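Local coordinates for protein CG4930 (Drosophila melanogaster, PDB 3ISM) that inhibits the nuclease EndoG by binding to it in a complex, at residues 65-70 against 108-113; 73-78 against 115-120. The protein carries 1 engineered substitution. One frame throughout, in Å; residues are numbered along the deposited sequence.

Contact 1 of 2, residues 65-70 against 108-113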
loop_
_atom_site.group_PDB
_atom_site.type_symbol
_atom_site.label_atom_id
_atom_site.label_comp_id
_atom_site.label_asym_id
_atom_site.label_seq_id
_atom_site.Cartn_x
_atom_site.Cartn_y
_atom_site.Cartn_z
ATOM N N ALA C 65 -30.526 23.434 17.235
ATOM C CA ALA C 65 -31.012 23.236 18.598
ATOM C C ALA C 65 -29.976 23.691 19.646
ATOM O O ALA C 65 -30.326 24.287 20.676
ATOM C CB ALA C 65 -31.385 21.774 18.811
ATOM N N ALA C 66 -28.705 23.410 19.369
ATOM C CA ALA C 66 -27.624 23.843 20.246
ATOM C C ALA C 66 -27.541 25.364 20.315
ATOM O O ALA C 66 -27.437 25.917 21.402
ATOM C CB ALA C 66 -26.297 23.243 19.816
ATOM N N ARG C 67 -27.621 26.038 19.169
ATOM C CA ARG C 67 -27.580 27.506 19.130
ATOM C C ARG C 67 -28.731 28.166 19.896
ATOM O O ARG C 67 -28.532 29.200 20.544
ATOM C CB ARG C 67 -27.570 28.026 17.692
ATOM C CG ARG C 67 -26.294 27.722 16.957
ATOM C CD ARG C 67 -26.222 28.438 15.617
ATOM N NE ARG C 67 -27.345 28.142 14.741
ATOM C CZ ARG C 67 -27.337 27.166 13.839
ATOM N NH1 ARG C 67 -26.265 26.392 13.720
ATOM N NH2 ARG C 67 -28.402 26.961 13.067
ATOM N N ASP C 68 -29.925 27.582 19.789
ATOM C CA ASP C 68 -31.127 28.080 20.478
ATOM C C ASP C 68 -30.936 28.061 21.994
ATOM O O ASP C 68 -31.169 29.053 22.675
ATOM C CB ASP C 68 -32.332 27.214 20.112
ATOM C CG ASP C 68 -33.590 27.584 20.897
ATOM O OD1 ASP C 68 -33.934 28.789 20.963
ATOM O OD2 ASP C 68 -34.248 26.668 21.444
ATOM N N VAL C 69 -30.496 26.912 22.497
ATOM C CA VAL C 69 -30.277 26.683 23.913
ATOM C C VAL C 69 -29.151 27.557 24.492
ATOM O O VAL C 69 -29.285 28.099 25.586
ATOM C CB VAL C 69 -30.041 25.162 24.174
ATOM C CG1 VAL C 69 -29.386 24.915 25.505
ATOM C CG2 VAL C 69 -31.363 24.429 24.117
ATOM N N ILE C 70 -28.054 27.701 23.758
ATOM C CA ILE C 70 -26.967 28.576 24.189
ATOM C C ILE C 70 -27.484 30.011 24.370
ATOM O O ILE C 70 -27.160 30.685 25.355
ATOM C CB ILE C 70 -25.806 28.570 23.190
ATOM C CG1 ILE C 70 -25.033 27.245 23.261
ATOM C CG2 ILE C 70 -24.843 29.738 23.481
ATOM C CD1 ILE C 70 -24.236 26.891 21.989
ATOM N N ASN C 108 -19.987 30.423 12.022
ATOM C CA ASN C 108 -19.295 31.696 11.824
ATOM C C ASN C 108 -20.222 32.924 11.728
ATOM O O ASN C 108 -19.891 34.007 12.235
ATOM C CB ASN C 108 -18.326 31.608 10.628
ATOM C CG ASN C 108 -17.114 30.727 10.927
ATOM O OD1 ASN C 108 -16.990 30.176 12.020
ATOM N ND2 ASN C 108 -16.223 30.587 9.960
ATOM N N GLU C 109 -21.380 32.752 11.101
ATOM C CA GLU C 109 -22.342 33.849 10.991
ATOM C C GLU C 109 -23.064 34.094 12.309
ATOM O O GLU C 109 -23.303 35.238 12.685
ATOM C CB GLU C 109 -23.365 33.553 9.903
ATOM C CG GLU C 109 -22.759 33.469 8.515
ATOM C CD GLU C 109 -23.755 33.003 7.473
ATOM O OE1 GLU C 109 -24.932 32.741 7.830
ATOM O OE2 GLU C 109 -23.354 32.894 6.292
ATOM N N TRP C 110 -23.409 33.009 13.000
ATOM C CA TRP C 110 -24.184 33.110 14.232
ATOM C C TRP C 110 -23.358 33.652 15.404
ATOM O O TRP C 110 -23.863 34.390 16.252
ATOM C CB TRP C 110 -24.789 31.752 14.573
ATOM C CG TRP C 110 -25.446 31.693 15.927
ATOM C CD1 TRP C 110 -26.690 32.157 16.263
ATOM C CD2 TRP C 110 -24.899 31.110 17.115
ATOM N NE1 TRP C 110 -26.942 31.911 17.591
ATOM C CE2 TRP C 110 -25.862 31.264 18.136
ATOM C CE3 TRP C 110 -23.685 30.474 17.416
ATOM C CZ2 TRP C 110 -25.650 30.810 19.431
ATOM C CZ3 TRP C 110 -23.478 30.015 18.713
ATOM C CH2 TRP C 110 -24.455 30.188 19.700
ATOM N N ILE C 111 -22.082 33.290 15.442
ATOM C CA ILE C 111 -21.229 33.706 16.543
ATOM C C ILE C 111 -21.031 35.234 16.574
ATOM O O ILE C 111 -20.824 35.795 17.627
ATOM C CB ILE C 111 -19.886 32.914 16.562
ATOM C CG1 ILE C 111 -19.269 32.928 17.965
ATOM C CG2 ILE C 111 -18.914 33.400 15.469
ATOM C CD1 ILE C 111 -20.062 32.137 18.988
ATOM N N VAL C 112 -21.133 35.888 15.418
ATOM C CA VAL C 112 -21.074 37.354 15.326
ATOM C C VAL C 112 -22.300 38.007 15.989
ATOM O O VAL C 112 -22.176 38.981 16.749
ATOM C CB VAL C 112 -20.970 37.813 13.842
ATOM C CG1 VAL C 112 -21.190 39.303 13.707
ATOM C CG2 VAL C 112 -19.625 37.402 13.247
ATOM N N LYS C 113 -23.482 37.472 15.698
ATOM C CA LYS C 113 -24.705 37.937 16.359
ATOM C C LYS C 113 -24.664 37.679 17.861
ATOM O O LYS C 113 -25.101 38.524 18.643
ATOM C CB LYS C 113 -25.946 37.285 15.751
ATOM C CG LYS C 113 -26.191 37.626 14.281
ATOM C CD LYS C 113 -27.042 36.536 13.618
ATOM C CE LYS C 113 -27.377 36.889 12.152
ATOM N NZ LYS C 113 -28.012 35.743 11.383
HETATM O O HOH W 1 -29.746 31.567 18.569
#

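Contact 2 of 2, residues 73-78 against 115-120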
loop_
_atom_site.group_PDB
_atom_site.type_symbol
_atom_site.label_atom_id
_atom_site.label_comp_id
_atom_site.label_asym_id
_atom_site.label_seq_id
_atom_site.Cartn_x
_atom_site.Cartn_y
_atom_site.Cartn_z
ATOM N N LEU C 73 -29.671 30.108 27.471
ATOM C CA LEU C 73 -28.895 29.988 28.711
ATOM C C LEU C 73 -28.231 31.309 29.079
ATOM O O LEU C 73 -28.111 31.641 30.251
ATOM C CB LEU C 73 -27.847 28.878 28.610
ATOM C CG LEU C 73 -28.427 27.459 28.653
ATOM C CD1 LEU C 73 -27.435 26.476 28.082
ATOM C CD2 LEU C 73 -28.853 27.055 30.060
ATOM N N LEU C 74 -27.834 32.062 28.057
ATOM C CA LEU C 74 -27.141 33.330 28.240
ATOM C C LEU C 74 -28.069 34.516 28.499
ATOM O O LEU C 74 -27.723 35.387 29.288
ATOM C CB LEU C 74 -26.253 33.624 27.028
ATOM C CG LEU C 74 -25.003 32.756 26.877
ATOM C CD1 LEU C 74 -24.336 32.958 25.509
ATOM C CD2 LEU C 74 -24.018 33.027 28.003
ATOM N N PHE C 75 -29.246 34.536 27.864
ATOM C CA PHE C 75 -30.075 35.746 27.848
ATOM C C PHE C 75 -31.480 35.650 28.457
ATOM O O PHE C 75 -32.093 36.683 28.720
ATOM C CB PHE C 75 -30.178 36.312 26.415
ATOM C CG PHE C 75 -28.842 36.487 25.730
ATOM C CD1 PHE C 75 -27.876 37.330 26.265
ATOM C CD2 PHE C 75 -28.555 35.810 24.553
ATOM C CE1 PHE C 75 -26.645 37.489 25.640
ATOM C CE2 PHE C 75 -27.320 35.955 23.927
ATOM C CZ PHE C 75 -26.372 36.797 24.470
ATOM N N ASP C 76 -31.989 34.433 28.662
ATOM C CA ASP C 76 -33.351 34.216 29.186
ATOM C C ASP C 76 -33.676 34.861 30.525
ATOM O O ASP C 76 -34.848 35.117 30.799
ATOM C CB ASP C 76 -33.685 32.721 29.292
ATOM C CG ASP C 76 -34.570 32.232 28.151
ATOM O OD1 ASP C 76 -34.837 33.027 27.219
ATOM O OD2 ASP C 76 -35.009 31.050 28.189
ATOM N N GLU C 77 -32.666 35.100 31.362
ATOM C CA GLU C 77 -32.883 35.647 32.720
ATOM C C GLU C 77 -33.606 34.700 33.695
ATOM O O GLU C 77 -34.023 35.112 34.769
ATOM C CB GLU C 77 -33.574 37.026 32.688
ATOM C CG GLU C 77 -32.884 38.043 31.765
ATOM C CD GLU C 77 -33.266 39.495 32.037
ATOM O OE1 GLU C 77 -34.405 39.771 32.471
ATOM O OE2 GLU C 77 -32.409 40.367 31.788
ATOM N N ALA C 78 -33.754 33.437 33.309
ATOM C CA ALA C 78 -34.181 32.379 34.223
ATOM C C ALA C 78 -32.930 31.804 34.885
ATOM O O ALA C 78 -31.831 31.924 34.332
ATOM C CB ALA C 78 -34.909 31.280 33.448
ATOM N N ARG C 115 -21.929 37.466 19.799
ATOM C CA ARG C 115 -21.027 38.485 20.345
ATOM C C ARG C 115 -21.744 39.821 20.480
ATOM O O ARG C 115 -21.650 40.487 21.507
ATOM C CB ARG C 115 -19.801 38.676 19.446
ATOM C CG ARG C 115 -18.909 39.864 19.844
ATOM C CD ARG C 115 -18.043 40.356 18.688
ATOM N NE ARG C 115 -18.839 40.960 17.621
ATOM C CZ ARG C 115 -18.358 41.318 16.431
ATOM N NH1 ARG C 115 -17.080 41.131 16.137
ATOM N NH2 ARG C 115 -19.163 41.850 15.522
ATOM N N ASP C 116 -22.457 40.217 19.430
ATOM C CA ASP C 116 -23.081 41.526 19.410
ATOM C C ASP C 116 -24.106 41.667 20.525
ATOM O O ASP C 116 -24.210 42.742 21.121
ATOM C CB ASP C 116 -23.671 41.834 18.036
ATOM C CG ASP C 116 -22.590 42.065 16.979
ATOM O OD1 ASP C 116 -21.389 41.968 17.309
ATOM O OD2 ASP C 116 -22.936 42.326 15.816
ATOM N N GLU C 117 -24.808 40.565 20.824
ATOM C CA GLU C 117 -25.761 40.509 21.930
ATOM C C GLU C 117 -25.056 40.510 23.289
ATOM O O GLU C 117 -25.512 41.146 24.245
ATOM C CB GLU C 117 -26.669 39.281 21.801
ATOM C CG GLU C 117 -27.942 39.341 22.675
ATOM C CD GLU C 117 -28.959 40.413 22.252
ATOM O OE1 GLU C 117 -28.946 40.883 21.098
ATOM O OE2 GLU C 117 -29.799 40.781 23.086
ATOM N N VAL C 118 -23.939 39.794 23.359
ATOM C CA VAL C 118 -23.104 39.761 24.552
ATOM C C VAL C 118 -22.629 41.164 24.924
ATOM O O VAL C 118 -22.720 41.561 26.086
ATOM C CB VAL C 118 -21.916 38.776 24.363
ATOM C CG1 VAL C 118 -20.766 39.085 25.346
ATOM C CG2 VAL C 118 -22.408 37.341 24.536
ATOM N N LEU C 119 -22.186 41.929 23.927
ATOM C CA LEU C 119 -21.643 43.274 24.155
ATOM C C LEU C 119 -22.709 44.318 24.497
ATOM O O LEU C 119 -22.500 45.157 25.372
ATOM C CB LEU C 119 -20.811 43.728 22.952
ATOM C CG LEU C 119 -19.592 42.856 22.631
ATOM C CD1 LEU C 119 -18.847 43.407 21.428
ATOM C CD2 LEU C 119 -18.673 42.733 23.839
ATOM N N LYS C 120 -23.839 44.255 23.797
ATOM C CA LYS C 120 -25.003 45.103 24.047
ATOM C C LYS C 120 -25.514 44.949 25.482
ATOM O O LYS C 120 -25.867 45.930 26.136
ATOM C CB LYS C 120 -26.106 44.734 23.052
ATOM C CG LYS C 120 -27.419 45.464 23.235
ATOM C CD LYS C 120 -28.568 44.555 22.809
ATOM C CE LYS C 120 -29.913 45.184 23.097
ATOM N NZ LYS C 120 -30.164 46.351 22.212
#

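Contact 1 of 2, residues 65-70 against 108-113
Arg-67 lays the aliphatic part of its side chain over one face of the Trp-110 indole, and Ile-70 meets the same ring system at its edge. The closest approach is Arg-67 CD to Trp-110 CD2, 3.3 Å. Arg-67 CD stands 3.5 Å from the centroid of the Trp-110 five-membered ring and 21° off its normal, a CH-pi contact, while Arg-67 CB and CG continue the cover toward Trp-110 CE2 and CD2. The arginine chain then bends (chi3 -57°), carrying the guanidinium past the indole, oblique to it; with Arg-67 CZ 5.6 Å from the centroid of the Trp-110 five-membered ring, any cation-pi attraction is weak. Its NH1 instead hydrogen-bonds to Tyr-95 OH. Ile-70 CG2 comes in the plane of the indole to Trp-110 CH2 at 3.8 Å. A water on the pyrrole side accepts from Trp-110 NE1 at 3.0 Å and donates weakly to Arg-67 O, satisfying the indole N-H.

The Trp-110 side chain reaches across from helix 104-120 to Arg-67 and Ile-70 with its CG anti to the backbone N (chi1 172°). Leu-92 of helix 81-102 touches both Ile-70 and Trp-110, and so continues the apolar part of the contact. A large aromatic thus spans helices 52-75 and 104-120, whose CA atoms at Arg-67 and Trp-110 are 8.2 Å apart: a helix-to-helix interface in an all-helical region assigned to the Ku C-terminal-domain-like family.

Contact 2 of 2, residues 73-78 against 115-120
This is an apolar helix-to-helix contact at the C-terminal end of helix 52-75, where a single phenylalanine ring rests against the last turns of helix 104-120. The ring of Phe-75 carries it. Glu-117 meets the ring with its methylenes, not its carboxylate: Glu-117 CG lies over one face, 3.6 Å from the centroid of the Phe-75 ring and 17° off the normal, a CH-pi contact. Glu-117 CG leans toward the rim, so that its closest ring atom is Phe-75 CZ at 3.5 Å, and Glu-117 CB follows at 3.7 Å from the same atom. Val-118 takes a different side, its CG2 approaching Phe-75 CZ at the ring edge, 4.0 Å away.

The bend of the glutamate at chi2 (68°) leads the carboxylate away from the aromatic face, its plane 81° from that of the ring. Glu-117 OE2 has a long, weak ion pair with Lys-121. The opposite face of the phenyl ring is covered from within its own helix by Leu-74 CB, 3.8 Å above the Phe-75 ring plane and over its centre, so the ring is sandwiched between aliphatic groups.

Trp-71 packs edge-to-face with Phe-75, and Leu-114 also touches it. With an alanine in place of Phe-75, Glu-117 CG would probably lose the aromatic face it lies on, and a gap would be likely to open between Leu-74 and helix 104-120. Phe-126 of helix 124-132 touches both Leu-74 and Val-118, drawing a third helix into the cluster. Just past the phenylalanine the chain turns off at Glu-77, with positive phi, toward helix 81-102. The C-terminal ends of helices 52-75 and 104-120 are thus joined through one aromatic ring, with helix 124-132 adjoining, in an all-helical bundle within the region assigned to the Ku C-terminal-domain-like family.

Followed from the N terminus, the chain runs along helix 52-75 through 65-70 and leaves it within 73-78, turns back through helix 81-102, and then enters helix 104-120, which supplies both second segments. Contact 1 closes the loop from 65-70 to 108-113, and contact 2 closes that from 73-78 to 115-120. Their segments alternate, so the two loops cross, and each holds the whole of helix 81-102 within it. With centres about 11 Å apart, the contacts fasten the same two helices at successive levels, contact 2 nearer the end of each. The principle illustrated is that two helices separated in sequence by a third are joined at more than one point along their length.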